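Local coordinates for malonyl acyl carrier protein transacylase (Streptococcus pneumoniae, PDB 3IM8), which probably transfers the malonyl group from malonyl-CoA to holo-acyl carrier protein, supplying malonyl-ACP for fatty acid synthesis, at residues D21-Y26 with T32-S37. Residues are numbered along the deposited sequence; the frame is centred on the assembly and turned at random.
Sequences DFYDQY and TIDRAS
The junction of two consecutive helices near the N-terminus of the acyl transferase domain is bridged by Tyr-23, which reaches from the short helix 20-25 to Ile-33 and Asp-34 on the next helix, 27-40. Tyr-26 is both the first residue to leave the helical conformation of 20-25 and the N-cap of 27-40, so the two helices follow each other almost without a linker. Where the segments come nearest, the CA atoms of Tyr-23 and Ile-33 are 7.8 Å apart, and one aromatic side chain spans the separation. Its first side-chain bond points toward helix 27-40, and a chi1 of 176° sets CG opposite the backbone N, so that the ring lies across the separation with an edge to that helix. The apolar half of the contact is made at that edge: Tyr-23 CE1 lies 3.8 Å from Ile-33 CB, a branch point near the plane of the ring, while Ile-33 CG1 approaches Tyr-23 CD1 at 3.9 Å before the rest of that branch turns away. The polar half lies at the phenol end. Tyr-23 OH donates to Asp-34 OD1 over 2.6 Å and meets the syn lone pair of that oxygen, on the side of OD2; the carboxylate plane is turned 55° from the ring. Asp-34 OD2 forms a salt bridge with Lys-30, one turn earlier on the same helix, whose ammonium also makes a weak hydrogen bond with Tyr-23 OH and would be expected to favour an ionised Asp-34, leaving OD1 an acceptor for the phenol. Arg-45 of helix 44-50 touches both Tyr-23 and Ile-33; elsewhere at this junction, Phe-22 and Tyr-26 pack on helices 58-78 and 297-304, whereas Thr-32 and Ala-36 carry helix 27-40 against helix 105-122.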
loop_
_atom_site.group_PDB
_atom_site.type_symbol
_atom_site.label_atom_id
_atom_site.label_comp_id
_atom_site.label_asym_id
_atom_site.label_seq_id
_atom_site.Cartn_x
_atom_site.Cartn_y
_atom_site.Cartn_z
ATOM N N ASP A 21 -2.674 -21.262 -5.151
ATOM C CA ASP A 21 -2.038 -22.383 -4.422
ATOM C C ASP A 21 -2.527 -22.481 -2.952
ATOM O O ASP A 21 -3.021 -23.548 -2.492
ATOM C CB ASP A 21 -0.497 -22.324 -4.537
ATOM C CG ASP A 21 0.121 -20.961 -4.126
ATOM O OD1 ASP A 21 -0.577 -20.005 -3.770
ATOM O OD2 ASP A 21 1.361 -20.839 -4.183
ATOM N N PHE A 22 -2.441 -21.369 -2.233
ATOM C CA PHE A 22 -2.925 -21.313 -0.854
ATOM C C PHE A 22 -4.407 -21.623 -0.791
ATOM O O PHE A 22 -4.820 -22.334 0.115
ATOM C CB PHE A 22 -2.685 -19.946 -0.239
ATOM C CG PHE A 22 -1.245 -19.619 -0.039
ATOM C CD1 PHE A 22 -0.293 -20.634 0.200
ATOM C CD2 PHE A 22 -0.815 -18.281 -0.037
ATOM C CE1 PHE A 22 1.043 -20.291 0.432
ATOM C CE2 PHE A 22 0.532 -17.954 0.193
ATOM C CZ PHE A 22 1.446 -18.952 0.411
ATOM N N TYR A 23 -5.190 -21.103 -1.750
ATOM C CA TYR A 23 -6.658 -21.231 -1.760
ATOM C C TYR A 23 -7.169 -22.677 -1.786
ATOM O O TYR A 23 -8.088 -23.029 -1.013
ATOM C CB TYR A 23 -7.296 -20.388 -2.903
ATOM C CG TYR A 23 -8.822 -20.494 -3.104
ATOM C CD1 TYR A 23 -9.674 -19.472 -2.645
ATOM C CD2 TYR A 23 -9.405 -21.583 -3.810
ATOM C CE1 TYR A 23 -11.056 -19.525 -2.841
ATOM C CE2 TYR A 23 -10.831 -21.652 -4.021
ATOM C CZ TYR A 23 -11.608 -20.608 -3.533
ATOM O OH TYR A 23 -12.920 -20.613 -3.682
ATOM N N ASP A 24 -6.577 -23.491 -2.658
ATOM C CA ASP A 24 -6.913 -24.895 -2.786
ATOM C C ASP A 24 -6.438 -25.746 -1.591
ATOM O O ASP A 24 -7.110 -26.727 -1.180
ATOM C CB ASP A 24 -6.327 -25.422 -4.091
ATOM C CG ASP A 24 -7.033 -24.869 -5.291
ATOM O OD1 ASP A 24 -8.262 -24.793 -5.267
ATOM O OD2 ASP A 24 -6.378 -24.516 -6.270
ATOM N N GLN A 25 -5.308 -25.344 -1.015
ATOM C CA GLN A 25 -4.613 -26.126 0.004
ATOM C C GLN A 25 -5.043 -25.829 1.441
ATOM O O GLN A 25 -4.995 -26.704 2.282
ATOM C CB GLN A 25 -3.118 -25.902 -0.075
ATOM C CG GLN A 25 -2.412 -26.632 1.038
ATOM C CD GLN A 25 -1.054 -27.029 0.638
ATOM O OE1 GLN A 25 -0.541 -26.560 -0.372
ATOM N NE2 GLN A 25 -0.434 -27.902 1.422
ATOM N N TYR A 26 -5.400 -24.582 1.719
ATOM C CA TYR A 26 -5.681 -24.130 3.066
ATOM C C TYR A 26 -7.121 -23.616 3.235
ATOM O O TYR A 26 -7.462 -22.567 2.704
ATOM C CB TYR A 26 -4.638 -23.059 3.432
ATOM C CG TYR A 26 -3.217 -23.592 3.514
ATOM C CD1 TYR A 26 -2.770 -24.302 4.634
ATOM C CD2 TYR A 26 -2.316 -23.390 2.484
ATOM C CE1 TYR A 26 -1.482 -24.812 4.695
ATOM C CE2 TYR A 26 -0.997 -23.896 2.573
ATOM C CZ TYR A 26 -0.618 -24.601 3.669
ATOM O OH TYR A 26 0.673 -25.080 3.745
ATOM N N THR A 32 -11.499 -17.116 3.514
ATOM C CA THR A 32 -11.278 -15.659 3.396
ATOM C C THR A 32 -11.689 -15.092 1.995
ATOM O O THR A 32 -12.366 -14.052 1.891
ATOM C CB THR A 32 -9.786 -15.266 3.807
ATOM O OG1 THR A 32 -9.564 -15.685 5.160
ATOM C CG2 THR A 32 -9.498 -13.732 3.701
ATOM N N ILE A 33 -11.279 -15.761 0.913
ATOM C CA ILE A 33 -11.589 -15.272 -0.445
ATOM C C ILE A 33 -13.091 -15.375 -0.744
ATOM O O ILE A 33 -13.642 -14.453 -1.322
ATOM C CB ILE A 33 -10.722 -16.000 -1.578
ATOM C CG1 ILE A 33 -9.222 -15.777 -1.360
ATOM C CG2 ILE A 33 -11.060 -15.508 -2.993
ATOM C CD1 ILE A 33 -8.808 -14.305 -1.303
ATOM N N ASP A 34 -13.728 -16.508 -0.402
ATOM C CA ASP A 34 -15.186 -16.686 -0.645
ATOM C C ASP A 34 -16.028 -15.699 0.190
ATOM O O ASP A 34 -16.995 -15.136 -0.306
ATOM C CB ASP A 34 -15.668 -18.140 -0.450
ATOM C CG ASP A 34 -14.919 -19.169 -1.364
ATOM O OD1 ASP A 34 -14.045 -18.789 -2.206
ATOM O OD2 ASP A 34 -15.227 -20.382 -1.242
ATOM N N ARG A 35 -15.610 -15.417 1.415
ATOM C CA ARG A 35 -16.187 -14.293 2.167
ATOM C C ARG A 35 -16.094 -12.939 1.429
ATOM O O ARG A 35 -17.022 -12.150 1.472
ATOM C CB ARG A 35 -15.518 -14.181 3.529
ATOM C CG ARG A 35 -16.482 -14.103 4.590
ATOM C CD ARG A 35 -17.118 -15.479 4.822
ATOM N NE ARG A 35 -18.422 -15.361 5.466
ATOM C CZ ARG A 35 -18.915 -16.193 6.390
ATOM N NH1 ARG A 35 -20.111 -15.939 6.898
ATOM N NH2 ARG A 35 -18.230 -17.262 6.829
ATOM N N ALA A 36 -14.974 -12.661 0.746
ATOM C CA ALA A 36 -14.863 -11.387 0.062
ATOM C C ALA A 36 -15.782 -11.445 -1.150
ATOM O O ALA A 36 -16.397 -10.460 -1.510
ATOM C CB ALA A 36 -13.420 -11.118 -0.345
ATOM N N SER A 37 -15.881 -12.622 -1.767
ATOM C CA SER A 37 -16.730 -12.781 -2.955
ATOM C C SER A 37 -18.159 -12.471 -2.604
ATOM O O SER A 37 -18.759 -11.681 -3.301
ATOM C CB SER A 37 -16.608 -14.159 -3.583
ATOM O OG SER A 37 -15.333 -14.314 -4.191
#